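Local coordinates for surface-associated protein CshB (Streptococcus gordonii, PDB 6YZG), which is a cell-wall-anchored surface adhesin, present here as its non-repetitive domain 2, and probably mediates attachment to host ligands such as fibronectin, at residues L42-N46 and N120-K124; T48-K52 and G62-P66; P84-G89 and Q111-M116; I182-D188 and Y208-S212. The contacts are given in a common frame with arbitrary orientation. Residue numbers count along the deposited sequence, not the author numbering.

Interaction 1 of 4, residues L42-N46 and N120-K124; sequences LKPFN and NWGVK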
loop_
_atom_site.group_PDB
_atom_site.type_symbol
_atom_site.label_atom_id
_atom_site.label_comp_id
_atom_site.label_asym_id
_atom_site.label_seq_id
_atom_site.Cartn_x
_atom_site.Cartn_y
_atom_site.Cartn_z
ATOM N N LEU A 42 8.605 -21.407 -18.153
ATOM C CA LEU A 42 8.447 -19.957 -18.041
ATOM C C LEU A 42 7.135 -19.604 -18.761
ATOM O O LEU A 42 7.135 -19.189 -19.973
ATOM C CB LEU A 42 9.655 -19.217 -18.644
ATOM C CG LEU A 42 10.920 -19.368 -17.826
ATOM C CD1 LEU A 42 12.171 -19.181 -18.676
ATOM C CD2 LEU A 42 10.916 -18.377 -16.676
ATOM N N LYS A 43 6.053 -19.717 -18.038
ATOM C CA LYS A 43 4.711 -19.525 -18.592
ATOM C C LYS A 43 3.809 -18.964 -17.527
ATOM O O LYS A 43 3.968 -19.207 -16.312
ATOM C CB LYS A 43 4.112 -20.814 -19.141
ATOM C CG LYS A 43 4.793 -21.390 -20.375
ATOM C CD LYS A 43 3.834 -22.419 -21.103
ATOM C CE LYS A 43 4.229 -22.770 -22.522
ATOM N NZ LYS A 43 4.465 -21.577 -23.383
ATOM N N PRO A 44 2.819 -18.137 -17.945
ATOM C CA PRO A 44 1.894 -17.537 -16.986
ATOM C C PRO A 44 0.727 -18.450 -16.567
ATOM O O PRO A 44 0.559 -19.544 -17.050
ATOM C CB PRO A 44 1.373 -16.329 -17.750
ATOM C CG PRO A 44 1.313 -16.849 -19.181
ATOM C CD PRO A 44 2.613 -17.633 -19.328
ATOM N N PHE A 45 0.030 -18.007 -15.536
ATOM C CA PHE A 45 -0.956 -18.865 -14.836
ATOM C C PHE A 45 -2.090 -19.292 -15.800
ATOM O O PHE A 45 -2.632 -20.391 -15.626
ATOM C CB PHE A 45 -1.517 -18.156 -13.622
ATOM C CG PHE A 45 -2.354 -18.987 -12.695
ATOM C CD1 PHE A 45 -1.799 -20.008 -11.940
ATOM C CD2 PHE A 45 -3.709 -18.757 -12.626
ATOM C CE1 PHE A 45 -2.622 -20.717 -11.084
ATOM C CE2 PHE A 45 -4.535 -19.498 -11.783
ATOM C CZ PHE A 45 -3.962 -20.470 -11.013
ATOM N N ASN A 46 -2.432 -18.483 -16.768
ATOM C CA ASN A 46 -3.511 -18.791 -17.766
ATOM C C ASN A 46 -3.087 -19.936 -18.683
ATOM O O ASN A 46 -3.937 -20.385 -19.474
ATOM C CB ASN A 46 -3.877 -17.533 -18.539
ATOM C CG ASN A 46 -2.725 -16.844 -19.223
ATOM O OD1 ASN A 46 -1.768 -16.493 -18.556
ATOM N ND2 ASN A 46 -2.772 -16.548 -20.527
ATOM N N ASN A 120 2.200 -10.355 -16.991
ATOM C CA ASN A 120 1.526 -11.612 -16.622
ATOM C C ASN A 120 2.544 -12.697 -16.953
ATOM O O ASN A 120 2.883 -12.944 -18.127
ATOM C CB ASN A 120 0.247 -11.784 -17.438
ATOM C CG ASN A 120 -0.460 -13.105 -17.252
ATOM O OD1 ASN A 120 -0.490 -13.676 -16.176
ATOM N ND2 ASN A 120 -1.169 -13.543 -18.302
ATOM N N TRP A 121 3.126 -13.266 -15.899
ATOM C CA TRP A 121 4.302 -14.160 -16.066
ATOM C C TRP A 121 4.274 -15.256 -15.028
ATOM O O TRP A 121 3.595 -15.130 -13.985
ATOM C CB TRP A 121 5.633 -13.385 -16.016
ATOM C CG TRP A 121 5.951 -12.760 -14.707
ATOM C CD1 TRP A 121 5.546 -11.541 -14.234
ATOM C CD2 TRP A 121 6.839 -13.237 -13.677
ATOM N NE1 TRP A 121 6.139 -11.222 -13.048
ATOM C CE2 TRP A 121 6.946 -12.260 -12.678
ATOM C CE3 TRP A 121 7.610 -14.397 -13.557
ATOM C CZ2 TRP A 121 7.772 -12.392 -11.558
ATOM C CZ3 TRP A 121 8.415 -14.539 -12.437
ATOM C CH2 TRP A 121 8.489 -13.558 -11.469
ATOM N N GLY A 122 5.125 -16.258 -15.228
ATOM C CA GLY A 122 5.332 -17.270 -14.173
ATOM C C GLY A 122 6.593 -18.040 -14.436
ATOM O O GLY A 122 7.215 -17.945 -15.515
ATOM N N VAL A 123 6.986 -18.772 -13.436
ATOM C CA VAL A 123 8.170 -19.660 -13.475
ATOM C C VAL A 123 7.855 -20.909 -12.679
ATOM O O VAL A 123 7.258 -20.799 -11.584
ATOM C CB VAL A 123 9.422 -18.956 -12.935
ATOM C CG1 VAL A 123 9.277 -18.433 -11.514
ATOM C CG2 VAL A 123 10.643 -19.853 -13.172
ATOM N N LYS A 124 8.255 -22.076 -13.176
ATOM C CA LYS A 124 8.174 -23.318 -12.403
ATOM C C LYS A 124 9.582 -23.901 -12.313
ATOM O O LYS A 124 10.284 -23.974 -13.330
ATOM C CB LYS A 124 7.249 -24.303 -13.060
ATOM C CG LYS A 124 6.904 -25.478 -12.179
ATOM C CD LYS A 124 5.797 -26.321 -12.804
ATOM C CE LYS A 124 5.005 -27.176 -11.841
ATOM N NZ LYS A 124 3.571 -27.201 -12.247
HETATM O O HOH W 1 0.773 -15.456 -14.377
#
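Asn120 ND2 donates a hydrogen bond to Asn46 OD1 at 3.0 Å. Asn120 OD1 serves other partners, among them the hydroxyl of Tyr210. Water 1 lies 2.8 Å from Asn120 OD1. That water accepts from Phe45 N at 2.9 Å and lies 2.9 Å from Trp121 O, so it bridges the start of the 3-10 turn and the strand backbone. Backbone packing fills the middle. Leu42 CA makes a CA-H...O contact of 3.5 Å with Gly122 O. Lys43 O lies 3.2 Å from Gly122 CA. A side chain at Gly122 would run into this carbonyl, so its absence lets the loop lie close to the strand. Pro44 points at the strand and puts CB 3.6 Å from Asn120 OD1, with CA 3.8 Å from Trp121 C. The loop 42-46 leads from strand 33-41 to helix 49-55. It lies across strand 119-131, a partner of strand 33-41 in the antiparallel sheet. Residues 120-124 also form an antiparallel ladder with a strand of the second subunit, which carries the sheet across the interface. In the apolar contact, Leu42 CD2 meets Val123 CG2 at 3.8 Å. The Phe45 ring leads away and meets Tyr210 of the same chain and Tyr249 of the second subunit, both edge-to-face.

Interaction 2 of 4, residues T48-K52 and G62-P66; sequences TEIYK and GTYDP. Unlike the reference sequence in segment 62-66: Asp65 (reference Asn).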
loop_
_atom_site.group_PDB
_atom_site.type_symbol
_atom_site.label_atom_id
_atom_site.label_comp_id
_atom_site.label_asym_id
_atom_site.label_seq_id
_atom_site.Cartn_x
_atom_site.Cartn_y
_atom_site.Cartn_z
ATOM N N THR A 48 -1.878 -22.819 -17.225
ATOM C CA THR A 48 -1.816 -24.013 -16.342
ATOM C C THR A 48 -3.090 -24.862 -16.363
ATOM O O THR A 48 -4.123 -24.365 -16.649
ATOM C CB THR A 48 -1.534 -23.620 -14.883
ATOM O OG1 THR A 48 -2.630 -22.863 -14.365
ATOM C CG2 THR A 48 -0.266 -22.815 -14.729
ATOM N N GLU A 49 -2.944 -26.126 -15.994
ATOM C CA GLU A 49 -4.109 -27.038 -15.855
ATOM C C GLU A 49 -4.990 -26.554 -14.697
ATOM O O GLU A 49 -6.138 -26.755 -14.753
ATOM C CB GLU A 49 -3.660 -28.476 -15.612
ATOM C CG GLU A 49 -2.932 -29.049 -16.792
ATOM C CD GLU A 49 -3.748 -29.686 -17.894
ATOM O OE1 GLU A 49 -4.922 -29.949 -17.691
ATOM O OE2 GLU A 49 -3.150 -29.977 -18.948
ATOM N N ILE A 50 -4.392 -25.929 -13.683
ATOM C CA ILE A 50 -5.168 -25.333 -12.578
ATOM C C ILE A 50 -6.200 -24.355 -13.172
ATOM O O ILE A 50 -7.381 -24.395 -12.868
ATOM C CB ILE A 50 -4.269 -24.662 -11.530
ATOM C CG1 ILE A 50 -3.258 -25.634 -10.886
ATOM C CG2 ILE A 50 -5.140 -23.955 -10.527
ATOM C CD1 ILE A 50 -2.034 -24.903 -10.439
ATOM N N TYR A 51 -5.701 -23.431 -13.985
ATOM C CA TYR A 51 -6.559 -22.400 -14.593
ATOM C C TYR A 51 -7.569 -23.059 -15.596
ATOM O O TYR A 51 -8.731 -22.664 -15.544
ATOM C CB TYR A 51 -5.654 -21.382 -15.302
ATOM C CG TYR A 51 -6.422 -20.266 -15.946
ATOM C CD1 TYR A 51 -6.801 -19.114 -15.255
ATOM C CD2 TYR A 51 -6.797 -20.382 -17.290
ATOM C CE1 TYR A 51 -7.455 -18.075 -15.866
ATOM C CE2 TYR A 51 -7.463 -19.343 -17.908
ATOM C CZ TYR A 51 -7.771 -18.193 -17.208
ATOM O OH TYR A 51 -8.498 -17.196 -17.852
ATOM N N LYS A 52 -7.074 -24.006 -16.365
ATOM C CA LYS A 52 -7.958 -24.781 -17.322
ATOM C C LYS A 52 -9.163 -25.290 -16.551
ATOM O O LYS A 52 -10.338 -25.066 -16.977
ATOM C CB LYS A 52 -7.173 -25.902 -17.967
ATOM C CG LYS A 52 -8.036 -26.751 -18.892
ATOM C CD LYS A 52 -7.369 -27.982 -19.327
ATOM C CE LYS A 52 -8.144 -28.622 -20.472
ATOM N NZ LYS A 52 -7.598 -29.971 -20.751
ATOM N N GLY A 62 -12.397 -20.364 -23.211
ATOM C CA GLY A 62 -11.469 -20.169 -24.319
ATOM C C GLY A 62 -10.207 -19.385 -23.929
ATOM O O GLY A 62 -9.264 -19.297 -24.713
ATOM N N THR A 63 -10.181 -18.828 -22.712
ATOM C CA THR A 63 -9.002 -18.025 -22.262
ATOM C C THR A 63 -7.886 -18.958 -21.772
ATOM O O THR A 63 -6.793 -18.477 -21.548
ATOM C CB THR A 63 -9.344 -17.035 -21.157
ATOM O OG1 THR A 63 -9.882 -17.717 -20.023
ATOM C CG2 THR A 63 -10.373 -15.993 -21.601
ATOM N N TYR A 64 -8.173 -20.223 -21.522
ATOM C CA TYR A 64 -7.072 -21.164 -21.245
ATOM C C TYR A 64 -6.179 -21.271 -22.448
ATOM O O TYR A 64 -6.690 -21.607 -23.570
ATOM C CB TYR A 64 -7.595 -22.521 -20.812
ATOM C CG TYR A 64 -6.550 -23.613 -20.845
ATOM C CD1 TYR A 64 -5.423 -23.579 -20.036
ATOM C CD2 TYR A 64 -6.701 -24.699 -21.689
ATOM C CE1 TYR A 64 -4.481 -24.591 -20.070
ATOM C CE2 TYR A 64 -5.797 -25.736 -21.698
ATOM C CZ TYR A 64 -4.701 -25.701 -20.856
ATOM O OH TYR A 64 -3.734 -26.672 -20.857
ATOM N N ASP A 65 -4.897 -20.999 -22.318
ATOM C CA ASP A 65 -3.981 -20.989 -23.476
ATOM C C ASP A 65 -2.730 -21.746 -23.055
ATOM O O ASP A 65 -1.815 -21.142 -22.448
ATOM C CB ASP A 65 -3.645 -19.548 -23.864
ATOM C CG ASP A 65 -2.720 -19.488 -25.056
ATOM O OD1 ASP A 65 -2.367 -20.582 -25.571
ATOM O OD2 ASP A 65 -2.328 -18.354 -25.440
ATOM N N PRO A 66 -2.593 -23.064 -23.337
ATOM C CA PRO A 66 -1.412 -23.800 -22.906
ATOM C C PRO A 66 -0.136 -23.303 -23.573
ATOM O O PRO A 66 0.925 -23.630 -23.072
ATOM C CB PRO A 66 -1.733 -25.261 -23.243
ATOM C CG PRO A 66 -2.706 -25.148 -24.383
ATOM C CD PRO A 66 -3.534 -23.907 -24.095
#
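Tyr64 is the centre of this contact. Its chi1 is t, and its ring lies beside the first turn of helix 49-55. Lys52, with chi1 also t, sets CB over one face of that ring, 3.5 Å from the centroid of Tyr64 and 9° off the normal, a CH-pi contact. The rest of the Lys52 chain is extended, all t, and leads away. Thr48 O lies 3.4 Å from Tyr64 CE1. Tyr51, again t at chi1, reaches out from the helix. Its OH donates a 2.6 Å hydrogen bond to Thr63 OG1, where the p rotamer places the hydroxyl. The edge of the Tyr51 ring faces the backbone, with CE2 3.8 Å from Tyr64 N. Thr48 is the N-cap: chi1 p lets OG1 accept from Tyr51 N at 3.1 Å. The same OG1 also bonds to Phe45 O. The contact thus folds the loop that follows helix 49-55, on its way to strand 71-72, back against the helix's N-terminal turn, at the surface.

Interaction 3 of 4, residues P84-G89 and Q111-M116; sequences PPSVTG and QLVYPM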
loop_
_atom_site.group_PDB
_atom_site.type_symbol
_atom_site.label_atom_id
_atom_site.label_comp_id
_atom_site.label_asym_id
_atom_site.label_seq_id
_atom_site.Cartn_x
_atom_site.Cartn_y
_atom_site.Cartn_z
ATOM N N PRO A 84 9.494 -8.186 -24.085
ATOM C CA PRO A 84 9.369 -8.290 -22.650
ATOM C C PRO A 84 10.707 -8.688 -22.059
ATOM O O PRO A 84 11.600 -9.185 -22.766
ATOM C CB PRO A 84 8.384 -9.418 -22.424
ATOM C CG PRO A 84 8.573 -10.264 -23.621
ATOM C CD PRO A 84 8.913 -9.313 -24.796
ATOM N N PRO A 85 10.828 -8.445 -20.752
ATOM C CA PRO A 85 12.065 -8.716 -20.014
ATOM C C PRO A 85 12.205 -10.225 -19.789
ATOM O O PRO A 85 11.441 -11.015 -20.264
ATOM C CB PRO A 85 11.877 -7.935 -18.751
ATOM C CG PRO A 85 10.390 -8.090 -18.487
ATOM C CD PRO A 85 9.760 -7.964 -19.853
ATOM N N SER A 86 13.319 -10.589 -19.166
ATOM C CA SER A 86 13.564 -11.953 -18.674
ATOM C C SER A 86 13.426 -11.913 -17.159
ATOM O O SER A 86 13.658 -10.898 -16.501
ATOM C CB SER A 86 14.899 -12.520 -19.089
ATOM O OG SER A 86 14.990 -12.632 -20.520
ATOM N N VAL A 87 13.046 -13.043 -16.618
ATOM C CA VAL A 87 13.083 -13.248 -15.165
ATOM C C VAL A 87 14.538 -13.195 -14.729
ATOM O O VAL A 87 15.392 -13.808 -15.438
ATOM C CB VAL A 87 12.428 -14.572 -14.791
ATOM C CG1 VAL A 87 12.494 -14.794 -13.292
ATOM C CG2 VAL A 87 10.979 -14.630 -15.285
ATOM N N THR A 88 14.832 -12.514 -13.654
ATOM C CA THR A 88 16.257 -12.333 -13.259
ATOM C C THR A 88 16.391 -12.090 -11.771
ATOM O O THR A 88 15.479 -11.605 -11.147
ATOM C CB THR A 88 16.874 -11.192 -14.062
ATOM O OG1 THR A 88 18.295 -11.158 -13.855
ATOM C CG2 THR A 88 16.248 -9.874 -13.724
ATOM N N GLY A 89 17.576 -12.436 -11.217
ATOM C CA GLY A 89 17.922 -12.040 -9.850
ATOM C C GLY A 89 18.935 -10.929 -9.854
ATOM O O GLY A 89 19.373 -10.534 -8.762
ATOM N N GLN A 111 15.237 -11.297 -3.959
ATOM C CA GLN A 111 14.044 -11.257 -4.819
ATOM C C GLN A 111 14.373 -11.735 -6.221
ATOM O O GLN A 111 15.373 -11.256 -6.833
ATOM C CB GLN A 111 13.498 -9.837 -4.871
ATOM C CG GLN A 111 12.820 -9.423 -3.613
ATOM C CD GLN A 111 12.238 -8.044 -3.690
ATOM O OE1 GLN A 111 12.387 -7.350 -4.697
ATOM N NE2 GLN A 111 11.627 -7.673 -2.595
ATOM N N LEU A 112 13.500 -12.524 -6.821
ATOM C CA LEU A 112 13.519 -12.832 -8.247
ATOM C C LEU A 112 12.430 -12.010 -8.931
ATOM O O LEU A 112 11.316 -11.986 -8.446
ATOM C CB LEU A 112 13.288 -14.322 -8.425
ATOM C CG LEU A 112 13.660 -14.893 -9.784
ATOM C CD1 LEU A 112 15.189 -14.943 -9.922
ATOM C CD2 LEU A 112 13.039 -16.265 -9.977
ATOM N N VAL A 113 12.803 -11.268 -9.963
ATOM C CA VAL A 113 11.866 -10.280 -10.537
ATOM C C VAL A 113 11.751 -10.426 -12.055
ATOM O O VAL A 113 12.509 -11.082 -12.652
ATOM C CB VAL A 113 12.333 -8.852 -10.181
ATOM C CG1 VAL A 113 12.258 -8.555 -8.690
ATOM C CG2 VAL A 113 13.731 -8.571 -10.711
ATOM N N TYR A 114 10.733 -9.780 -12.596
ATOM C CA TYR A 114 10.464 -9.678 -14.056
ATOM C C TYR A 114 10.437 -8.166 -14.226
ATOM O O TYR A 114 9.379 -7.611 -14.076
ATOM C CB TYR A 114 9.139 -10.362 -14.382
ATOM C CG TYR A 114 8.896 -10.653 -15.836
ATOM C CD1 TYR A 114 9.723 -11.501 -16.545
ATOM C CD2 TYR A 114 7.787 -10.131 -16.464
ATOM C CE1 TYR A 114 9.453 -11.813 -17.855
ATOM C CE2 TYR A 114 7.513 -10.417 -17.776
ATOM C CZ TYR A 114 8.344 -11.269 -18.471
ATOM O OH TYR A 114 8.073 -11.568 -19.749
ATOM N N PRO A 115 11.603 -7.542 -14.480
ATOM C CA PRO A 115 11.785 -6.122 -14.255
ATOM C C PRO A 115 11.201 -5.044 -15.165
ATOM O O PRO A 115 11.862 -4.123 -15.467
ATOM C CB PRO A 115 13.298 -6.030 -14.036
ATOM C CG PRO A 115 13.820 -7.009 -15.005
ATOM C CD PRO A 115 12.844 -8.176 -14.913
ATOM N N MET A 116 9.964 -5.275 -15.572
ATOM C CA MET A 116 9.159 -4.191 -16.159
ATOM C C MET A 116 7.796 -4.253 -15.502
ATOM O O MET A 116 7.324 -5.318 -15.118
ATOM C CB MET A 116 9.046 -4.322 -17.655
ATOM C CG MET A 116 10.416 -4.250 -18.305
ATOM S SD MET A 116 10.848 -2.605 -18.722
ATOM C CE MET A 116 9.632 -2.175 -19.994
HETATM O O HOH W 2 9.877 -13.272 -20.976
HETATM O O HOH W 3 18.134 -10.849 -6.671
#
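Tyr114 lays one face of its ring against Pro85. Pro85 CG sits 3.6 Å from the centroid of the Tyr114 ring, 5° off the normal, a CH-pi contact. Val87 CG2 also touches the ring, 3.6 Å from Tyr114 CD1. Water 2 joins the backbone to the phenol, at 2.8 Å from both Pro85 O and Tyr114 OH. Further apolar contacts pair Pro85 CG with Met116 CG at 3.8 Å and Val87 CG1 with Leu112 CD2 at 3.7 Å. The backbones run roughly antiparallel and form a single beta bridge, the hydrogen-bonded pair Thr88 and Val113. Thr88 N donates to Val113 O at 2.9 Å, and Val113 N donates to Thr88 O at 2.9 Å. Val87 CA adds a CA-H...O contact of 3.4 Å to Val113 O. Beyond the bridge, water 3 lies 2.5 Å from Gly89 O and 2.8 Å from Gln111 O. Leu112 makes backbone hydrogen bonds to the second subunit. Both segments belong to the long connection between strands 71-72 and 119-131, and the bridge brings two distant parts of it together. Tyr114 stacks on Trp121 of strand 119-131, and Pro85 and Met116 pack on Phe72 of strand 71-72.

Interaction 4 of 4, residues I182-D188 and Y208-S212; sequences ITKKMLD and YKYLS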
loop_
_atom_site.group_PDB
_atom_site.type_symbol
_atom_site.label_atom_id
_atom_site.label_comp_id
_atom_site.label_asym_id
_atom_site.label_seq_id
_atom_site.Cartn_x
_atom_site.Cartn_y
_atom_site.Cartn_z
ATOM N N ILE A 182 -7.752 -11.952 -1.612
ATOM C CA ILE A 182 -8.437 -11.051 -2.559
ATOM C C ILE A 182 -9.674 -11.764 -3.057
ATOM O O ILE A 182 -9.591 -12.890 -3.588
ATOM C CB ILE A 182 -7.524 -10.643 -3.737
ATOM C CG1 ILE A 182 -6.280 -9.949 -3.230
ATOM C CG2 ILE A 182 -8.281 -9.788 -4.722
ATOM C CD1 ILE A 182 -5.198 -9.633 -4.261
ATOM N N THR A 183 -10.804 -11.074 -2.955
ATOM C CA THR A 183 -12.062 -11.593 -3.469
ATOM C C THR A 183 -12.536 -10.838 -4.703
ATOM O O THR A 183 -12.009 -9.740 -5.004
ATOM C CB THR A 183 -13.135 -11.492 -2.385
ATOM O OG1 THR A 183 -13.360 -10.109 -2.143
ATOM C CG2 THR A 183 -12.740 -12.186 -1.105
ATOM N N LYS A 184 -13.478 -11.451 -5.410
ATOM C CA LYS A 184 -14.089 -10.795 -6.580
ATOM C C LYS A 184 -14.658 -9.435 -6.189
ATOM O O LYS A 184 -14.448 -8.493 -6.904
ATOM C CB LYS A 184 -15.158 -11.712 -7.178
ATOM C CG LYS A 184 -15.911 -11.088 -8.341
ATOM C CD LYS A 184 -16.631 -12.083 -9.200
ATOM C CE LYS A 184 -17.067 -11.451 -10.510
ATOM N NZ LYS A 184 -17.799 -12.412 -11.363
ATOM N N LYS A 185 -15.332 -9.337 -5.048
ATOM C CA LYS A 185 -15.865 -8.038 -4.592
ATOM C C LYS A 185 -14.758 -7.016 -4.403
ATOM O O LYS A 185 -14.873 -5.854 -4.854
ATOM C CB LYS A 185 -16.656 -8.268 -3.294
ATOM C CG LYS A 185 -17.225 -6.953 -2.749
ATOM C CD LYS A 185 -18.033 -7.109 -1.485
ATOM C CE LYS A 185 -19.070 -6.018 -1.327
ATOM N NZ LYS A 185 -18.474 -4.670 -1.497
ATOM N N MET A 186 -13.641 -7.388 -3.787
ATOM C CA MET A 186 -12.541 -6.443 -3.558
ATOM C C MET A 186 -11.961 -5.973 -4.904
ATOM O O MET A 186 -11.586 -4.787 -5.058
ATOM C CB MET A 186 -11.413 -7.097 -2.766
ATOM C CG MET A 186 -11.714 -7.255 -1.305
ATOM S SD MET A 186 -10.514 -8.420 -0.542
ATOM C CE MET A 186 -11.386 -8.811 0.972
ATOM N N LEU A 187 -11.807 -6.907 -5.831
ATOM C CA LEU A 187 -11.229 -6.609 -7.159
ATOM C C LEU A 187 -12.178 -5.646 -7.909
ATOM O O LEU A 187 -11.688 -4.661 -8.470
ATOM C CB LEU A 187 -10.972 -7.942 -7.887
ATOM C CG LEU A 187 -10.408 -7.819 -9.284
ATOM C CD1 LEU A 187 -9.107 -7.027 -9.329
ATOM C CD2 LEU A 187 -10.245 -9.212 -9.869
ATOM N N ASP A 188 -13.488 -5.899 -7.869
ATOM C CA ASP A 188 -14.492 -5.081 -8.607
ATOM C C ASP A 188 -14.584 -3.722 -7.929
ATOM O O ASP A 188 -14.644 -2.706 -8.710
ATOM C CB ASP A 188 -15.805 -5.833 -8.751
ATOM C CG ASP A 188 -15.773 -6.882 -9.840
ATOM O OD1 ASP A 188 -14.960 -6.730 -10.806
ATOM O OD2 ASP A 188 -16.565 -7.795 -9.754
ATOM N N TYR A 208 -10.825 -13.108 -12.776
ATOM C CA TYR A 208 -11.581 -13.586 -11.601
ATOM C C TYR A 208 -11.165 -15.020 -11.274
ATOM O O TYR A 208 -11.308 -15.430 -10.079
ATOM C CB TYR A 208 -13.090 -13.518 -11.835
ATOM C CG TYR A 208 -13.535 -12.121 -12.091
ATOM C CD1 TYR A 208 -13.391 -11.132 -11.133
ATOM C CD2 TYR A 208 -14.128 -11.799 -13.304
ATOM C CE1 TYR A 208 -13.835 -9.826 -11.369
ATOM C CE2 TYR A 208 -14.498 -10.495 -13.576
ATOM C CZ TYR A 208 -14.359 -9.510 -12.611
ATOM O OH TYR A 208 -14.765 -8.229 -12.925
ATOM N N LYS A 209 -10.682 -15.768 -12.242
ATOM C CA LYS A 209 -10.233 -17.166 -12.010
ATOM C C LYS A 209 -8.726 -17.187 -11.679
ATOM O O LYS A 209 -8.195 -18.289 -11.512
ATOM C CB LYS A 209 -10.638 -18.127 -13.122
ATOM C CG LYS A 209 -12.158 -18.226 -13.270
ATOM C CD LYS A 209 -12.842 -18.550 -11.945
ATOM C CE LYS A 209 -14.366 -18.599 -12.002
ATOM N NZ LYS A 209 -14.838 -19.716 -12.846
ATOM N N TYR A 210 -8.040 -16.065 -11.522
ATOM C CA TYR A 210 -6.740 -16.003 -10.788
ATOM C C TYR A 210 -7.023 -16.006 -9.295
ATOM O O TYR A 210 -6.114 -16.333 -8.541
ATOM C CB TYR A 210 -5.921 -14.791 -11.209
ATOM C CG TYR A 210 -5.057 -14.978 -12.427
ATOM C CD1 TYR A 210 -5.531 -15.538 -13.602
ATOM C CD2 TYR A 210 -3.736 -14.576 -12.413
ATOM C CE1 TYR A 210 -4.708 -15.692 -14.692
ATOM C CE2 TYR A 210 -2.904 -14.701 -13.509
ATOM C CZ TYR A 210 -3.381 -15.280 -14.652
ATOM O OH TYR A 210 -2.617 -15.381 -15.796
ATOM N N LEU A 211 -8.170 -15.524 -8.830
ATOM C CA LEU A 211 -8.459 -15.408 -7.407
ATOM C C LEU A 211 -8.574 -16.776 -6.784
ATOM O O LEU A 211 -8.966 -17.754 -7.444
ATOM C CB LEU A 211 -9.728 -14.576 -7.252
ATOM C CG LEU A 211 -9.667 -13.160 -7.808
ATOM C CD1 LEU A 211 -10.953 -12.416 -7.475
ATOM C CD2 LEU A 211 -8.418 -12.452 -7.385
ATOM N N SER A 212 -8.249 -16.854 -5.504
ATOM C CA SER A 212 -8.374 -18.138 -4.782
ATOM C C SER A 212 -9.823 -18.580 -4.719
ATOM O O SER A 212 -10.717 -17.800 -4.379
ATOM C CB SER A 212 -7.818 -18.030 -3.395
ATOM O OG SER A 212 -7.846 -19.325 -2.792
HETATM O O HOH W 4 -7.481 -14.571 -4.071
HETATM O O HOH W 5 -11.246 -15.124 -3.680
#
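A lysine lies over an aromatic face here. Lys184 NZ is 4.3 Å from the centroid of the Tyr208 ring, 12° off the normal, a cation-pi contact. Lys184 CE is closer, at 3.7 Å from the same centroid, and adds a CH-pi contact. The phenol also bonds to the helix: Tyr208 OH donates to Asp188 OD1 at 2.6 Å. Lys184 and Asp188 are one helical turn apart, so the ring lies along the side of helix 184-193. The helix begins with a capping box formed by Thr183 and Met186. Thr183 OG1 accepts from Met186 N at 3.2 Å, and Thr183 N gives a weak bond of 3.6 Å to Met186 SD. Leu211 fills the space by this N-terminus. Its CD1 approaches Lys184 N at 3.4 Å and Leu187 CD2 at 4.1 Å, while Leu211 CD2 meets Ile182 CG2 at 3.8 Å. Phe153 of strand 153-158 packs on both leucines. Water 4, 2.8 Å from Ser212 N, and water 5, 2.8 Å from Ser212 O, both bond to Ile182 O.

Overall arrangement
Interactions 2 and 3 are nested, in series, inside the chain loop closed by interaction 1; interaction 4 follows. Interaction 1 touches all the others. Its centre is about 11 Å from that of interaction 2 and 12 Å from that of interaction 3. Asn46 O probably bonds to Asp65 N of interaction 2, and Trp121 packs on Tyr114 of interaction 3. Interaction 4 lies about 19 Å away, centre to centre, beside the smaller sheet, and reaches back through Tyr210 to Asn120. Tyr210 also touches Tyr51 of interaction 2. Interaction 3 touches neither 2 nor 4. Strand 119-131 and loop 42-46 lie at the group's centre, in one adhesin domain, and all four contacts reach the second subunit.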